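PDB 3K4I: uncharacterized protein, which is of unknown function but belongs to the aldolase/RraA family, a group of mixed alpha/beta proteins, and packs here as an assembly of three chains. Local coordinates for residues V5-T10 with V181-A186; A26-A31 with L191-V196; P49-V54 with P134-G139; Q61-D66 with Q150-Q155. All coordinates share one frame; numbering follows the deposited sequence.

Interaction 1. Residues V5-T10 with V181-A186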
# COMPACT_ATOMS: atom_id res chain seq x y z
N VAL C 5 -6.91 -20.14 -32.82
CA VAL C 5 -6.92 -21.60 -32.69
C VAL C 5 -7.63 -22.00 -31.39
O VAL C 5 -7.62 -21.22 -30.44
CB VAL C 5 -5.48 -22.18 -32.70
CG1 VAL C 5 -4.78 -21.83 -34.00
CG2 VAL C 5 -4.67 -21.67 -31.51
N PRO C 6 -8.25 -23.20 -31.35
CA PRO C 6 -8.94 -23.64 -30.12
C PRO C 6 -7.98 -23.69 -28.94
O PRO C 6 -6.77 -23.89 -29.13
CB PRO C 6 -9.38 -25.07 -30.44
CG PRO C 6 -9.39 -25.16 -31.91
CD PRO C 6 -8.38 -24.19 -32.44
N PHE C 7 -8.51 -23.52 -27.73
CA PHE C 7 -7.65 -23.63 -26.56
C PHE C 7 -7.09 -25.03 -26.43
O PHE C 7 -7.80 -26.02 -26.63
CB PHE C 7 -8.38 -23.26 -25.27
CG PHE C 7 -7.57 -23.56 -24.05
CD1 PHE C 7 -6.58 -22.69 -23.63
CD2 PHE C 7 -7.76 -24.75 -23.36
CE1 PHE C 7 -5.81 -22.96 -22.51
CE2 PHE C 7 -6.99 -25.03 -22.23
CZ PHE C 7 -6.01 -24.13 -21.81
N GLU C 8 -5.81 -25.11 -26.08
CA GLU C 8 -5.17 -26.38 -25.83
C GLU C 8 -4.19 -26.21 -24.69
O GLU C 8 -3.37 -25.27 -24.72
CB GLU C 8 -4.43 -26.85 -27.09
CG GLU C 8 -4.08 -28.31 -27.12
CD GLU C 8 -3.48 -28.72 -28.45
OE1 GLU C 8 -2.33 -29.21 -28.45
OE2 GLU C 8 -4.15 -28.54 -29.49
N TYR C 9 -4.24 -27.10 -23.70
CA TYR C 9 -3.20 -27.12 -22.66
C TYR C 9 -1.85 -27.30 -23.33
O TYR C 9 -1.64 -28.23 -24.12
CB TYR C 9 -3.43 -28.19 -21.59
CG TYR C 9 -4.75 -28.04 -20.87
CD1 TYR C 9 -5.79 -28.95 -21.10
CD2 TYR C 9 -4.96 -26.99 -19.97
CE1 TYR C 9 -7.02 -28.82 -20.44
CE2 TYR C 9 -6.19 -26.84 -19.31
CZ TYR C 9 -7.21 -27.77 -19.56
OH TYR C 9 -8.43 -27.66 -18.93
N THR C 10 -0.96 -26.37 -23.04
CA THR C 10 0.33 -26.30 -23.69
C THR C 10 1.44 -26.27 -22.65
O THR C 10 1.55 -25.29 -21.91
CB THR C 10 0.44 -25.05 -24.60
OG1 THR C 10 -0.63 -25.07 -25.56
CG2 THR C 10 1.77 -25.03 -25.35
N VAL C 181 0.13 -14.54 -19.04
CA VAL C 181 0.56 -14.82 -20.40
C VAL C 181 -0.10 -16.12 -20.85
O VAL C 181 0.19 -17.19 -20.28
CB VAL C 181 2.12 -14.96 -20.48
CG1 VAL C 181 2.58 -15.34 -21.90
CG2 VAL C 181 2.82 -13.69 -20.01
N PRO C 182 -0.95 -16.07 -21.90
CA PRO C 182 -1.57 -17.33 -22.33
C PRO C 182 -0.53 -18.39 -22.70
O PRO C 182 0.46 -18.09 -23.37
CB PRO C 182 -2.36 -16.93 -23.58
CG PRO C 182 -2.72 -15.42 -23.32
CD PRO C 182 -1.40 -14.92 -22.70
N GLN C 183 -0.77 -19.61 -22.25
CA GLN C 183 0.20 -20.68 -22.44
C GLN C 183 0.53 -20.93 -23.92
O GLN C 183 1.70 -21.21 -24.28
CB GLN C 183 -0.25 -21.98 -21.74
CG GLN C 183 -1.59 -22.57 -22.19
CD GLN C 183 -2.17 -23.45 -21.12
OE1 GLN C 183 -2.02 -24.66 -21.15
NE2 GLN C 183 -2.85 -22.84 -20.16
N GLN C 184 -0.47 -20.83 -24.79
CA GLN C 184 -0.19 -21.06 -26.21
C GLN C 184 0.71 -19.99 -26.83
O GLN C 184 1.24 -20.19 -27.93
CB GLN C 184 -1.48 -21.22 -27.01
CG GLN C 184 -2.20 -22.51 -26.71
CD GLN C 184 -3.63 -22.50 -27.18
OE1 GLN C 184 -4.51 -21.90 -26.55
NE2 GLN C 184 -3.87 -23.21 -28.26
N LEU C 185 0.88 -18.86 -26.15
CA LEU C 185 1.68 -17.76 -26.65
C LEU C 185 2.97 -17.54 -25.87
O LEU C 185 3.74 -16.63 -26.21
CB LEU C 185 0.88 -16.45 -26.63
CG LEU C 185 -0.34 -16.44 -27.54
CD1 LEU C 185 -1.11 -15.15 -27.29
CD2 LEU C 185 0.05 -16.56 -28.97
N ALA C 186 3.23 -18.38 -24.86
CA ALA C 186 4.23 -18.05 -23.86
C ALA C 186 5.63 -17.88 -24.45
O ALA C 186 6.27 -16.86 -24.19
CB ALA C 186 4.25 -19.07 -22.71

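Interaction 2. Residues A26-A31 with L191-V196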
# COMPACT_ATOMS: atom_id res chain seq x y z
N ALA C 26 6.54 -5.23 -17.08
CA ALA C 26 6.37 -4.26 -18.17
C ALA C 26 6.77 -4.82 -19.54
O ALA C 26 6.05 -4.61 -20.52
CB ALA C 26 7.11 -2.94 -17.87
N SER C 27 7.91 -5.52 -19.63
CA SER C 27 8.33 -6.07 -20.90
C SER C 27 7.32 -7.10 -21.41
O SER C 27 6.98 -7.11 -22.60
CB SER C 27 9.71 -6.73 -20.77
OG SER C 27 10.56 -5.87 -20.02
N LEU C 28 6.85 -7.96 -20.50
CA LEU C 28 5.92 -9.01 -20.86
C LEU C 28 4.59 -8.43 -21.29
O LEU C 28 4.01 -8.88 -22.27
CB LEU C 28 5.73 -9.98 -19.70
CG LEU C 28 6.98 -10.87 -19.57
CD1 LEU C 28 7.05 -11.47 -18.20
CD2 LEU C 28 6.99 -11.95 -20.67
N SER C 29 4.16 -7.38 -20.59
CA SER C 29 2.92 -6.68 -20.95
C SER C 29 3.03 -6.00 -22.33
O SER C 29 2.11 -6.11 -23.16
CB SER C 29 2.57 -5.67 -19.87
OG SER C 29 1.35 -5.00 -20.21
N ASP C 30 4.14 -5.33 -22.60
CA ASP C 30 4.36 -4.70 -23.93
C ASP C 30 4.37 -5.76 -25.04
O ASP C 30 3.82 -5.55 -26.12
CB ASP C 30 5.67 -3.88 -23.93
CG ASP C 30 5.60 -2.65 -23.03
OD1 ASP C 30 4.54 -2.37 -22.43
OD2 ASP C 30 6.65 -1.96 -22.88
N ALA C 31 4.94 -6.93 -24.75
CA ALA C 31 4.95 -8.04 -25.71
C ALA C 31 3.54 -8.56 -25.99
O ALA C 31 3.15 -8.78 -27.13
CB ALA C 31 5.84 -9.18 -25.19
N LEU C 191 10.08 -14.22 -26.04
CA LEU C 191 10.95 -13.73 -27.10
C LEU C 191 10.74 -12.23 -27.39
O LEU C 191 11.70 -11.46 -27.46
CB LEU C 191 10.74 -14.55 -28.39
CG LEU C 191 11.60 -14.27 -29.62
CD1 LEU C 191 13.05 -14.73 -29.37
CD2 LEU C 191 11.04 -14.98 -30.84
N ARG C 192 9.48 -11.81 -27.51
CA ARG C 192 9.20 -10.40 -27.76
C ARG C 192 9.61 -9.51 -26.57
O ARG C 192 10.16 -8.42 -26.78
CB ARG C 192 7.72 -10.19 -28.12
CG ARG C 192 7.41 -10.68 -29.53
CD ARG C 192 5.93 -10.65 -29.82
NE ARG C 192 5.65 -11.14 -31.17
CZ ARG C 192 4.95 -10.47 -32.08
NH1 ARG C 192 4.40 -9.30 -31.79
NH2 ARG C 192 4.77 -11.01 -33.29
N ALA C 193 9.38 -9.99 -25.35
CA ALA C 193 9.70 -9.24 -24.14
C ALA C 193 11.20 -9.01 -24.04
O ALA C 193 11.65 -7.95 -23.66
CB ALA C 193 9.18 -9.96 -22.88
N ARG C 194 11.97 -10.03 -24.41
CA ARG C 194 13.41 -9.87 -24.36
C ARG C 194 13.90 -8.76 -25.32
O ARG C 194 14.85 -8.02 -25.00
CB ARG C 194 14.04 -11.20 -24.74
CG ARG C 194 15.47 -11.29 -24.37
CD ARG C 194 16.18 -12.13 -25.36
NE ARG C 194 15.65 -13.49 -25.44
CZ ARG C 194 16.30 -14.49 -26.02
NH1 ARG C 194 17.51 -14.30 -26.55
NH2 ARG C 194 15.76 -15.70 -26.06
N ALA C 195 13.30 -8.71 -26.50
CA ALA C 195 13.60 -7.71 -27.51
C ALA C 195 13.20 -6.30 -27.03
O ALA C 195 13.92 -5.33 -27.26
CB ALA C 195 12.91 -8.06 -28.82
N VAL C 196 12.02 -6.19 -26.40
CA VAL C 196 11.62 -4.93 -25.78
C VAL C 196 12.64 -4.43 -24.73
O VAL C 196 13.04 -3.25 -24.75
CB VAL C 196 10.22 -5.06 -25.12
CG1 VAL C 196 9.89 -3.81 -24.29
CG2 VAL C 196 9.17 -5.29 -26.18

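Interaction 3. Residues P49-V54 with P134-G139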
# COMPACT_ATOMS: atom_id res chain seq x y z
N PRO C 49 7.48 -6.36 -0.14
CA PRO C 49 8.47 -5.60 -0.90
C PRO C 49 9.69 -6.43 -1.38
O PRO C 49 10.18 -7.30 -0.65
CB PRO C 49 8.89 -4.49 0.08
CG PRO C 49 7.59 -4.24 0.88
CD PRO C 49 7.00 -5.62 1.06
N GLY C 50 10.10 -6.20 -2.62
CA GLY C 50 11.28 -6.86 -3.18
C GLY C 50 11.10 -8.28 -3.69
O GLY C 50 12.10 -8.96 -4.02
N THR C 51 9.86 -8.75 -3.74
CA THR C 51 9.60 -10.11 -4.23
C THR C 51 9.11 -10.13 -5.68
O THR C 51 8.65 -9.11 -6.23
CB THR C 51 8.59 -10.86 -3.35
OG1 THR C 51 7.36 -10.11 -3.25
CG2 THR C 51 9.21 -11.13 -1.95
N ARG C 52 9.23 -11.29 -6.29
CA ARG C 52 8.72 -11.54 -7.64
C ARG C 52 8.54 -13.04 -7.81
O ARG C 52 9.07 -13.82 -7.04
CB ARG C 52 9.67 -10.95 -8.71
CG ARG C 52 11.06 -11.59 -8.73
CD ARG C 52 11.99 -10.87 -9.72
NE ARG C 52 11.49 -10.84 -11.10
CZ ARG C 52 11.49 -11.88 -11.93
NH1 ARG C 52 11.97 -13.06 -11.54
NH2 ARG C 52 11.01 -11.76 -13.16
N CYS C 53 7.74 -13.44 -8.78
CA CYS C 53 7.64 -14.86 -9.10
C CYS C 53 7.32 -15.07 -10.55
O CYS C 53 6.65 -14.24 -11.20
CB CYS C 53 6.61 -15.62 -8.23
SG CYS C 53 4.94 -14.91 -8.30
N VAL C 54 7.76 -16.24 -11.01
CA VAL C 54 7.45 -16.77 -12.32
C VAL C 54 7.01 -18.21 -12.14
O VAL C 54 7.68 -19.01 -11.47
CB VAL C 54 8.71 -16.75 -13.23
CG1 VAL C 54 8.34 -17.25 -14.61
CG2 VAL C 54 9.26 -15.34 -13.30
N PRO C 134 6.35 -14.60 -2.28
CA PRO C 134 5.77 -13.67 -3.23
C PRO C 134 4.23 -13.72 -3.26
O PRO C 134 3.63 -14.57 -3.92
CB PRO C 134 6.40 -14.10 -4.56
CG PRO C 134 7.69 -14.85 -4.14
CD PRO C 134 7.18 -15.62 -2.96
N LEU C 135 3.63 -12.81 -2.50
CA LEU C 135 2.17 -12.71 -2.38
C LEU C 135 1.66 -11.45 -3.03
O LEU C 135 2.15 -10.34 -2.74
CB LEU C 135 1.77 -12.66 -0.89
CG LEU C 135 0.28 -12.40 -0.59
CD1 LEU C 135 -0.43 -13.61 -1.07
CD2 LEU C 135 0.04 -12.22 0.89
N PHE C 136 0.64 -11.62 -3.86
CA PHE C 136 0.01 -10.51 -4.53
C PHE C 136 -1.47 -10.59 -4.27
O PHE C 136 -2.07 -11.66 -4.42
CB PHE C 136 0.34 -10.64 -6.01
CG PHE C 136 1.81 -10.67 -6.26
CD1 PHE C 136 2.50 -9.50 -6.58
CD2 PHE C 136 2.52 -11.86 -6.12
CE1 PHE C 136 3.88 -9.53 -6.79
CE2 PHE C 136 3.93 -11.89 -6.29
CZ PHE C 136 4.60 -10.71 -6.63
N SER C 137 -2.09 -9.48 -3.86
CA SER C 137 -3.49 -9.51 -3.51
C SER C 137 -4.07 -8.11 -3.53
O SER C 137 -3.35 -7.14 -3.66
CB SER C 137 -3.66 -10.07 -2.08
OG SER C 137 -3.13 -9.15 -1.13
N ARG C 138 -5.39 -8.03 -3.36
CA ARG C 138 -6.06 -6.74 -3.26
C ARG C 138 -5.95 -6.12 -1.88
O ARG C 138 -6.54 -5.06 -1.60
CB ARG C 138 -7.54 -6.89 -3.62
CG ARG C 138 -7.75 -7.33 -5.07
CD ARG C 138 -9.21 -7.19 -5.52
NE ARG C 138 -9.35 -7.87 -6.81
CZ ARG C 138 -8.85 -7.43 -7.97
NH1 ARG C 138 -8.21 -6.29 -8.05
NH2 ARG C 138 -9.02 -8.17 -9.09
N GLY C 139 -5.22 -6.77 -0.99
CA GLY C 139 -5.10 -6.21 0.36
C GLY C 139 -4.90 -7.24 1.43
O GLY C 139 -4.66 -8.43 1.15
O HOH W 1 4.82 -9.54 -3.17

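Interaction 4. Residues Q61-D66 with Q150-Q155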
# COMPACT_ATOMS: atom_id res chain seq x y z
N GLN C 61 -10.99 -21.43 -7.60
CA GLN C 61 -12.22 -20.62 -7.65
C GLN C 61 -13.07 -20.87 -6.40
O GLN C 61 -13.38 -22.03 -6.09
CB GLN C 61 -13.03 -20.97 -8.90
CG GLN C 61 -14.39 -20.24 -8.97
CD GLN C 61 -14.18 -18.76 -9.17
OE1 GLN C 61 -14.58 -17.92 -8.31
NE2 GLN C 61 -13.51 -18.41 -10.25
N TYR C 62 -13.46 -19.79 -5.72
CA TYR C 62 -14.31 -19.83 -4.50
C TYR C 62 -15.74 -19.46 -4.89
O TYR C 62 -16.00 -19.02 -6.01
CB TYR C 62 -13.80 -18.87 -3.41
CG TYR C 62 -12.52 -19.37 -2.77
CD1 TYR C 62 -12.55 -20.12 -1.59
CD2 TYR C 62 -11.31 -19.10 -3.36
CE1 TYR C 62 -11.37 -20.62 -1.02
CE2 TYR C 62 -10.12 -19.58 -2.80
CZ TYR C 62 -10.18 -20.34 -1.63
OH TYR C 62 -9.00 -20.79 -1.09
N GLN C 63 -16.66 -19.72 -3.96
CA GLN C 63 -18.10 -19.45 -4.17
C GLN C 63 -18.74 -19.20 -2.81
O GLN C 63 -18.14 -19.47 -1.78
CB GLN C 63 -18.77 -20.63 -4.88
CG GLN C 63 -18.86 -21.90 -4.00
CD GLN C 63 -19.40 -23.13 -4.71
OE1 GLN C 63 -19.17 -24.24 -4.24
NE2 GLN C 63 -20.14 -22.95 -5.80
N PRO C 64 -19.99 -18.73 -2.81
CA PRO C 64 -20.63 -18.58 -1.51
C PRO C 64 -20.72 -19.89 -0.72
O PRO C 64 -20.85 -20.98 -1.31
CB PRO C 64 -22.05 -18.07 -1.87
CG PRO C 64 -21.82 -17.34 -3.17
CD PRO C 64 -20.80 -18.18 -3.91
N VAL C 65 -20.71 -19.76 0.61
CA VAL C 65 -20.95 -20.88 1.48
C VAL C 65 -22.29 -21.54 1.18
O VAL C 65 -23.33 -20.88 1.01
CB VAL C 65 -20.94 -20.48 2.96
CG1 VAL C 65 -21.32 -21.68 3.85
CG2 VAL C 65 -19.55 -19.94 3.35
N ASP C 66 -22.24 -22.86 1.12
CA ASP C 66 -23.45 -23.63 1.07
C ASP C 66 -23.29 -24.84 2.01
O ASP C 66 -23.84 -24.85 3.11
CB ASP C 66 -23.79 -24.01 -0.37
CG ASP C 66 -24.83 -25.11 -0.46
OD1 ASP C 66 -25.26 -25.62 0.60
OD2 ASP C 66 -25.20 -25.47 -1.60
N GLN C 150 -16.22 -20.60 0.28
CA GLN C 150 -15.85 -22.01 0.19
C GLN C 150 -15.30 -22.35 -1.19
O GLN C 150 -15.62 -21.69 -2.18
CB GLN C 150 -17.03 -22.93 0.54
CG GLN C 150 -18.02 -23.10 -0.57
CD GLN C 150 -19.18 -24.02 -0.23
OE1 GLN C 150 -19.62 -24.12 0.93
NE2 GLN C 150 -19.73 -24.64 -1.27
N LEU C 151 -14.42 -23.35 -1.24
CA LEU C 151 -13.89 -23.79 -2.52
C LEU C 151 -14.98 -24.35 -3.42
O LEU C 151 -15.84 -25.13 -2.98
CB LEU C 151 -12.84 -24.88 -2.31
CG LEU C 151 -11.56 -24.32 -1.74
CD1 LEU C 151 -10.75 -25.41 -1.05
CD2 LEU C 151 -10.74 -23.67 -2.86
N LYS C 152 -14.94 -23.95 -4.69
CA LYS C 152 -15.85 -24.46 -5.70
C LYS C 152 -15.10 -25.49 -6.53
O LYS C 152 -15.53 -26.62 -6.66
CB LYS C 152 -16.40 -23.36 -6.61
CG LYS C 152 -17.28 -23.91 -7.73
CD LYS C 152 -17.90 -22.77 -8.55
CE LYS C 152 -19.12 -23.26 -9.32
NZ LYS C 152 -19.71 -22.16 -10.15
N ALA C 153 -13.96 -25.07 -7.07
CA ALA C 153 -13.21 -25.91 -8.00
C ALA C 153 -11.78 -25.41 -8.13
O ALA C 153 -11.52 -24.22 -7.97
CB ALA C 153 -13.87 -25.91 -9.36
N VAL C 154 -10.87 -26.33 -8.42
CA VAL C 154 -9.52 -25.92 -8.84
C VAL C 154 -9.23 -26.39 -10.27
O VAL C 154 -9.83 -27.35 -10.76
CB VAL C 154 -8.37 -26.40 -7.88
CG1 VAL C 154 -8.59 -25.88 -6.45
CG2 VAL C 154 -8.21 -27.93 -7.89
N GLN C 155 -8.32 -25.68 -10.93
CA GLN C 155 -7.90 -25.97 -12.31
C GLN C 155 -9.02 -25.75 -13.33
O GLN C 155 -9.19 -26.51 -14.30
CB GLN C 155 -7.26 -27.36 -12.43
CG GLN C 155 -6.01 -27.47 -11.55
CD GLN C 155 -4.88 -26.63 -12.09
OE1 GLN C 155 -4.94 -25.41 -12.07
NE2 GLN C 155 -3.81 -27.31 -12.57
O HOH W 2 -20.78 -20.57 -7.73

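Interaction 1. Residues V5-T10 with V181-A186
The amides of Gln183 and Gln184 hold the N-terminal arm 5-10 onto the loop between strand 177-181 and helix 186-207: Gln183 meets its Phe7-Thr10 part, and Gln184 contacts Val5 to Glu8 and Thr10. In Gln183, CG sits between the backbone N and the carbonyl carbon (chi1 59°), the crowded position, and the chain then runs on extended to its amide. There OE1 receives the backbone N of Thr10 at 2.8 Å, in the carbonyl plane and on a lone pair, with an N-H...O angle of 165°. The Gln183 side chain crosses that of Phe7 at about a right angle, with NE2 at the ring edge and 3.8 Å from CE1. That NE2 is committed elsewhere, to the carbonyl of Pro167, which fixes which way the amide is turned.

Gln184 carries its amide to the earlier part of the arm. NE2 donates to Pro6 O at 3.1 Å, with the oxygen close to the amide plane, while OE1 takes only a weak bond from Glu8 N at 3.5 Å. The Phe7 ring stands nearly upright to this second amide as well, the planes 86° apart. Val5 slides past Gln184 in the opposite direction, its CG2 coming 3.7 Å from NE2. The hydroxyl of Thr10 donates back to Glu8 O within the arm, and its OG1 also rests 3.2 Å from CG of Gln184.

Interaction 2. Residues A26-A31 with L191-V196
Ser27 O has the CB of Ala193 set against it at 3.6 Å, while also accepting the backbone N of Ala31 at 3.0 Å within its own helix. Helices 25-33 and 186-207 cross here through small residues: the axes of the two short segments approach to 7.8 Å, at 117° between their N-to-C directions. Such closeness is possible because alanine and serine face each other. CB of Ala193 fits among three residues, against Ser27 O and CB, CD2 of Leu28 at 3.7 Å and CB of Ala31 at 4.1 Å. Ala31 CB in turn touches Arg192 CB at 3.6 Å, beyond which the arginine chain runs extended to an NE paired with Glu188.

Ser27 OG adds a polar tie to the same second helix, a hydrogen bond to Glu197, and the serine side chain is about 4 Å from a bound magnesium ion. Asp30 looks elsewhere: its OD1 makes a salt bridge to Arg123 of the second subunit, so the first helix also takes part in an interface. The Asp30 and Val196 side chains cross at about a right angle. OD2, which is hydrogen-bonded elsewhere, only packs at 4.0 Å against Val196 CG1, the methyl held anti to the backbone N (chi1 171°).

Interaction 3. Residues P49-V54 with P134-G139
Cys53 turns SG between its backbone N and carbonyl carbon (chi1 57°), and Phe136 puts CG anti to its carbonyl carbon (chi1 -57°); together these bring sulfur and ring into contact. SG lies 3.8 Å from CE2, approaching obliquely, 61° off the ring normal, in a sulfur-aromatic contact. The edge of the same ring is bordered by Arg52 CA and Thr51 O.

Pro134 packs beside them. Its CG meets the carbonyl oxygen Arg52 O at 3.4 Å, its CB lies 4.0 Å from CB of Cys53, and its CA is 3.9 Å from OG1 of Thr51. Direct contacts are therefore mostly van der Waals, and the polar link is made through water. One water molecule donates to Thr51 OG1 at 2.6 Å and to Leu135 O at 2.8 Å, sitting over one face of the Phe136 ring, offset toward the rim. Thr51 OG1 has a second partner in Val48 O.

Cys173 of strand 170-174 touches both Cys53 and Phe136, and Ser46 touches Thr51 and Phe136. This is a buried Cys sulfur-aromatic contact with proline packing, joining the start of strand 53-63 and the loop before it to strand 135-137, non-adjacent strands in the mixed sheet of this RraA-family protein.

Interaction 4. Residues Q61-D66 with Q150-Q155
The Tyr62 ring carries CD2 of Leu151 over one face, a CH-pi contact with the methyl 3.9 Å from the ring centroid and offset toward the rim. The two side chains lie side by side and point the same way; CD2 is 3.6 Å from CZ. Gln150 O approaches the same ring obliquely and touches CA of Tyr62 at 3.2 Å, a CA-H...O contact.

Two amides are the other flat groups. Gln63 and Gln150 stand with their planes 62° apart, and Gln150 NE2 donates to Gln63 OE1 at 3.0 Å. The acceptor lies in the plane of the donor amide, but the donor sits above the Gln63 carbonyl plane. The other end of that amide, Gln150 OE1, receives the backbone N of Asp66 at 2.9 Å along an almost straight N-H line (175°), again from above the plane. With CG between the backbone N and the carbonyl carbon (chi1 79°) and the chain extended beyond, Gln150 grips both the strand residue and the loop beyond it. Lys152 crosses Gln63 at about a right angle, its CD 3.6 Å from NE2, and one water accepts from both Gln63 NE2 and Lys152 NZ.

The backbones pair antiparallel, with Gln63 and Gln150 on one face. These two exchange two bonds, and Gln61 N binds Ala153 O. Gln61 O takes two donors, Lys152 N at 2.8 Å and Ala153 N at 3.2 Å, so two residues of strand 150-154 face one of strand 53-63: a classic beta bulge, which shifts the antiparallel register by one residue at this exposed end of the sheet.

Interaction 3 is the buried one, made of apolar side chains, a sulfur-ring contact and one bridging water. Interactions 1 and 4 lie at the surface and depend on hydrogen bonds: in interaction 1 glutamine side chains hold the backbone of a loop, whereas in interaction 4 backbone pairing does most of the work. Interaction 2, partly buried, is close helix packing in which Asp30 reaches another subunit. Interactions 3 and 4 both use strand 53-63, one near its start and the other at its end, with centres about 23 Å apart. Interaction 1 holds the loop that leads into helix 186-207, interaction 2 the helix itself, their nearest atoms about 5 Å apart.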